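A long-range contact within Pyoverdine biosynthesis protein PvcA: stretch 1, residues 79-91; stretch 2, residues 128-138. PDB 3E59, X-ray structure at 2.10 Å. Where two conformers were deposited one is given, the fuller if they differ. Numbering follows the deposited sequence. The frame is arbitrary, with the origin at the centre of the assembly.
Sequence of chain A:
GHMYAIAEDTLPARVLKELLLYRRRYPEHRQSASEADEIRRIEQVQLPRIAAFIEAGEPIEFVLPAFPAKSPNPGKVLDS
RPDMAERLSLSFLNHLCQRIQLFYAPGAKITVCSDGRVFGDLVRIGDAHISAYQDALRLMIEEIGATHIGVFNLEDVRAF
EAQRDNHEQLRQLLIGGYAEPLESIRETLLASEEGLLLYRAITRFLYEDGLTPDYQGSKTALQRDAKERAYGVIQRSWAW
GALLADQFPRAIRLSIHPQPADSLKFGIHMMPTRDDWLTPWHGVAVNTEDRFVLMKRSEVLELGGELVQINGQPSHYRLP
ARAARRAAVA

Stretch 1 (79-91) DSRPDMAERLSLS
Stretch 2 (128-138) AHISAYQDALR

Residues 79-83 form a loop, extended except at S80 (phi/psi -82/-13), leading into a helix that begins at 84 and continues past 91; they pack against one side of helix 128-138, part of a longer helix. The two helix axes diverge in direction by 49° (signed crossing angle -49°) and approach no closer than 11.6 Å, so the loop supplies much of the contact. The closest CA pairs are R81 CA to Y133 CA, 5.8 Å, and P82 CA to L137 CA, 6.3 Å.

Y133 is central. Its CA-CB bond points sideways, but the t rotamer (chi1 -173°, chi2 -91°) carries the ring past P82 toward the start of helix 84-91, where Y133 OH donates a 2.6 Å hydrogen bond to E86 OE2. E86 meets it with chi1 -83° (m) and chi2 83° (p), a folded side chain whose carboxylate is turned so that one C-O bond nearly eclipses CB-CG (chi3 -4°), with E86 OE1 accepting from D83 N at 3.0 Å. The same glutamate thus ties the helix start to the tyrosine. D83, at the N-cap with phi/psi -135/-158 and chi1 61° (p), accepts from A85 N through D83 OD1 at 3.0 Å.

P82 (phi/psi -55/143, C-gamma exo) lies over one face of the Y133 ring, P82 CG 4.1 Å from the ring centroid in a CH-pi contact. P82 CD reaches Y133 CD2 at 3.5 Å and A136 CB at 3.7 Å. L137, t at chi1 and p at chi2, places CD1 3.8 Å from L90 CD1 and 3.9 Å from E86 CG; L90 adopts m, t.

S80 CB lies at the edge of the H129 ring, 4.2 Å from H129 ND1, and one water donates to S80 O (3.2 Å) and H129 O (2.8 Å). R81, CA-CB sideways and chi1 61° (p), has an end that leads away; R81 NH1 pairs with D79 OD2 at 3.1 Å by charge alone, while R81 N donates to D79 OD2 at 3.2 Å.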

# COMPACT_ATOMS: atom_id res chain seq x y z
N ASP A 79 17.91 -0.99 2.33
CA ASP A 79 18.07 -1.47 3.70
C ASP A 79 16.69 -1.83 4.24
O ASP A 79 15.70 -1.70 3.52
CB ASP A 79 18.72 -0.36 4.55
CG ASP A 79 19.04 -0.80 5.96
OD1 ASP A 79 19.94 -1.65 6.16
OD2 ASP A 79 18.41 -0.25 6.89
N SER A 80 16.62 -2.27 5.49
CA SER A 80 15.35 -2.65 6.09
C SER A 80 14.55 -1.46 6.63
O SER A 80 13.36 -1.58 6.94
CB SER A 80 15.59 -3.67 7.21
OG SER A 80 16.20 -3.06 8.33
N ARG A 81 15.18 -0.31 6.72
CA ARG A 81 14.50 0.86 7.26
C ARG A 81 13.81 1.68 6.16
O ARG A 81 14.22 1.60 5.00
CB ARG A 81 15.47 1.72 8.08
CG ARG A 81 16.65 2.25 7.29
CD ARG A 81 17.72 2.83 8.19
NE ARG A 81 18.95 3.06 7.44
CZ ARG A 81 20.10 2.43 7.64
NH1 ARG A 81 20.21 1.53 8.61
NH2 ARG A 81 21.15 2.71 6.89
N PRO A 82 12.78 2.45 6.52
CA PRO A 82 12.20 3.42 5.57
C PRO A 82 13.27 4.37 5.02
O PRO A 82 14.19 4.76 5.75
CB PRO A 82 11.20 4.20 6.42
CG PRO A 82 10.94 3.40 7.62
CD PRO A 82 12.11 2.48 7.83
N ASP A 83 13.17 4.74 3.74
CA ASP A 83 14.15 5.64 3.13
C ASP A 83 13.48 6.73 2.28
O ASP A 83 12.29 7.04 2.49
CB ASP A 83 15.25 4.86 2.36
CG ASP A 83 14.70 4.02 1.20
OD1 ASP A 83 13.68 4.37 0.58
OD2 ASP A 83 15.31 2.99 0.89
N MET A 84 14.23 7.31 1.35
CA MET A 84 13.68 8.38 0.49
C MET A 84 12.39 7.98 -0.26
O MET A 84 11.50 8.80 -0.47
CB MET A 84 14.77 8.89 -0.47
CG MET A 84 14.38 10.14 -1.26
SD MET A 84 14.18 11.63 -0.27
CE MET A 84 15.88 12.13 -0.11
N ALA A 85 12.26 6.71 -0.62
CA ALA A 85 11.02 6.23 -1.23
C ALA A 85 9.81 6.37 -0.29
O ALA A 85 8.77 6.92 -0.69
CB ALA A 85 11.18 4.80 -1.73
N GLU A 86 9.92 5.89 0.95
CA GLU A 86 8.86 6.12 1.95
C GLU A 86 8.65 7.60 2.22
O GLU A 86 7.50 8.06 2.31
CB GLU A 86 9.17 5.44 3.28
CG GLU A 86 8.80 3.98 3.37
CD GLU A 86 9.85 3.08 2.77
OE1 GLU A 86 10.85 3.59 2.22
OE2 GLU A 86 9.69 1.86 2.88
N ARG A 87 9.75 8.34 2.33
CA ARG A 87 9.71 9.75 2.74
C ARG A 87 8.92 10.60 1.77
O ARG A 87 8.03 11.35 2.17
CB ARG A 87 11.12 10.33 2.91
CG ARG A 87 11.11 11.83 3.27
CD ARG A 87 12.51 12.35 3.55
NE ARG A 87 13.29 11.44 4.39
CZ ARG A 87 13.36 11.50 5.72
NH1 ARG A 87 12.68 12.43 6.39
NH2 ARG A 87 14.11 10.64 6.38
N LEU A 88 9.22 10.46 0.48
CA LEU A 88 8.51 11.22 -0.55
C LEU A 88 7.06 10.75 -0.71
O LEU A 88 6.19 11.55 -1.05
CB LEU A 88 9.26 11.15 -1.87
CG LEU A 88 10.59 11.90 -1.90
CD1 LEU A 88 11.35 11.49 -3.12
CD2 LEU A 88 10.35 13.42 -1.89
N SER A 89 6.81 9.46 -0.50
CA SER A 89 5.45 8.95 -0.55
C SER A 89 4.58 9.52 0.57
O SER A 89 3.43 9.94 0.34
CB SER A 89 5.43 7.42 -0.52
OG SER A 89 6.11 6.89 -1.63
N LEU A 90 5.12 9.52 1.79
CA LEU A 90 4.39 10.06 2.94
C LEU A 90 4.18 11.56 2.83
O LEU A 90 3.15 12.10 3.26
CB LEU A 90 5.09 9.72 4.26
CG LEU A 90 5.13 8.23 4.66
CD1 LEU A 90 6.26 7.98 5.66
CD2 LEU A 90 3.76 7.78 5.18
N SER A 91 5.17 12.25 2.27
CA SER A 91 5.07 13.69 2.07
C SER A 91 3.99 13.99 1.03
O SER A 91 3.19 14.93 1.19
CB SER A 91 6.43 14.26 1.67
OG SER A 91 6.33 15.65 1.46
N ALA A 128 10.28 -8.22 15.08
CA ALA A 128 11.23 -7.19 15.49
C ALA A 128 11.49 -6.23 14.34
O ALA A 128 11.58 -5.02 14.55
CB ALA A 128 12.55 -7.80 15.96
N HIS A 129 11.63 -6.77 13.13
CA HIS A 129 11.82 -5.94 11.95
C HIS A 129 10.60 -5.05 11.70
O HIS A 129 10.75 -3.85 11.42
CB HIS A 129 12.11 -6.80 10.71
CG HIS A 129 13.52 -7.27 10.61
ND1 HIS A 129 14.52 -6.49 10.07
CD2 HIS A 129 14.11 -8.43 10.99
CE1 HIS A 129 15.66 -7.15 10.10
NE2 HIS A 129 15.44 -8.33 10.66
N ILE A 130 9.41 -5.64 11.83
CA ILE A 130 8.15 -4.91 11.67
C ILE A 130 8.04 -3.76 12.69
O ILE A 130 7.72 -2.63 12.33
CB ILE A 130 6.91 -5.86 11.72
CG1 ILE A 130 6.92 -6.81 10.52
CG2 ILE A 130 5.59 -5.08 11.75
CD1 ILE A 130 6.17 -8.05 10.78
N SER A 131 8.30 -4.07 13.96
CA SER A 131 8.28 -3.05 15.01
C SER A 131 9.27 -1.91 14.76
O SER A 131 8.94 -0.76 15.00
CB SER A 131 8.53 -3.67 16.39
OG SER A 131 7.34 -4.25 16.89
N ALA A 132 10.47 -2.24 14.28
CA ALA A 132 11.48 -1.23 13.95
C ALA A 132 11.04 -0.34 12.77
O ALA A 132 11.24 0.88 12.78
CB ALA A 132 12.81 -1.89 13.65
N TYR A 133 10.43 -0.97 11.76
CA TYR A 133 9.90 -0.24 10.61
C TYR A 133 8.75 0.69 11.00
O TYR A 133 8.69 1.84 10.54
CB TYR A 133 9.46 -1.21 9.51
CG TYR A 133 9.05 -0.55 8.21
CD1 TYR A 133 7.72 -0.20 7.97
CD2 TYR A 133 9.99 -0.29 7.20
CE1 TYR A 133 7.32 0.40 6.77
CE2 TYR A 133 9.61 0.32 6.00
CZ TYR A 133 8.28 0.66 5.80
OH TYR A 133 7.90 1.24 4.61
N GLN A 134 7.85 0.17 11.85
CA GLN A 134 6.73 0.93 12.40
C GLN A 134 7.21 2.20 13.10
O GLN A 134 6.73 3.30 12.83
CB GLN A 134 5.92 0.07 13.39
CG GLN A 134 4.87 -0.84 12.73
CD GLN A 134 4.07 -1.69 13.74
OE1 GLN A 134 3.49 -2.71 13.37
NE2 GLN A 134 4.05 -1.26 15.00
N ASP A 135 8.19 2.03 13.99
CA ASP A 135 8.74 3.11 14.82
C ASP A 135 9.45 4.14 13.95
O ASP A 135 9.32 5.34 14.18
CB ASP A 135 9.72 2.56 15.88
CG ASP A 135 9.04 1.67 16.92
OD1 ASP A 135 7.80 1.74 17.07
OD2 ASP A 135 9.76 0.89 17.60
N ALA A 136 10.19 3.66 12.96
CA ALA A 136 10.94 4.52 12.05
C ALA A 136 10.02 5.29 11.09
O ALA A 136 10.30 6.43 10.74
CB ALA A 136 11.97 3.70 11.28
N LEU A 137 8.91 4.66 10.68
CA LEU A 137 7.92 5.32 9.82
C LEU A 137 7.24 6.50 10.52
O LEU A 137 7.13 7.58 9.93
CB LEU A 137 6.86 4.33 9.33
CG LEU A 137 6.12 4.76 8.06
CD1 LEU A 137 6.94 4.40 6.82
CD2 LEU A 137 4.74 4.13 7.99
N ARG A 138 6.79 6.27 11.76
CA ARG A 138 6.23 7.33 12.62
C ARG A 138 7.19 8.50 12.81
O ARG A 138 6.78 9.66 12.76
CB ARG A 138 5.86 6.76 14.00
CG ARG A 138 4.55 5.99 14.05
CD ARG A 138 4.24 5.51 15.47
NE ARG A 138 3.01 4.71 15.56
CZ ARG A 138 1.83 5.17 15.96
NH1 ARG A 138 1.69 6.45 16.32
NH2 ARG A 138 0.77 4.37 16.01
O HOH W 1 12.75 -3.24 9.61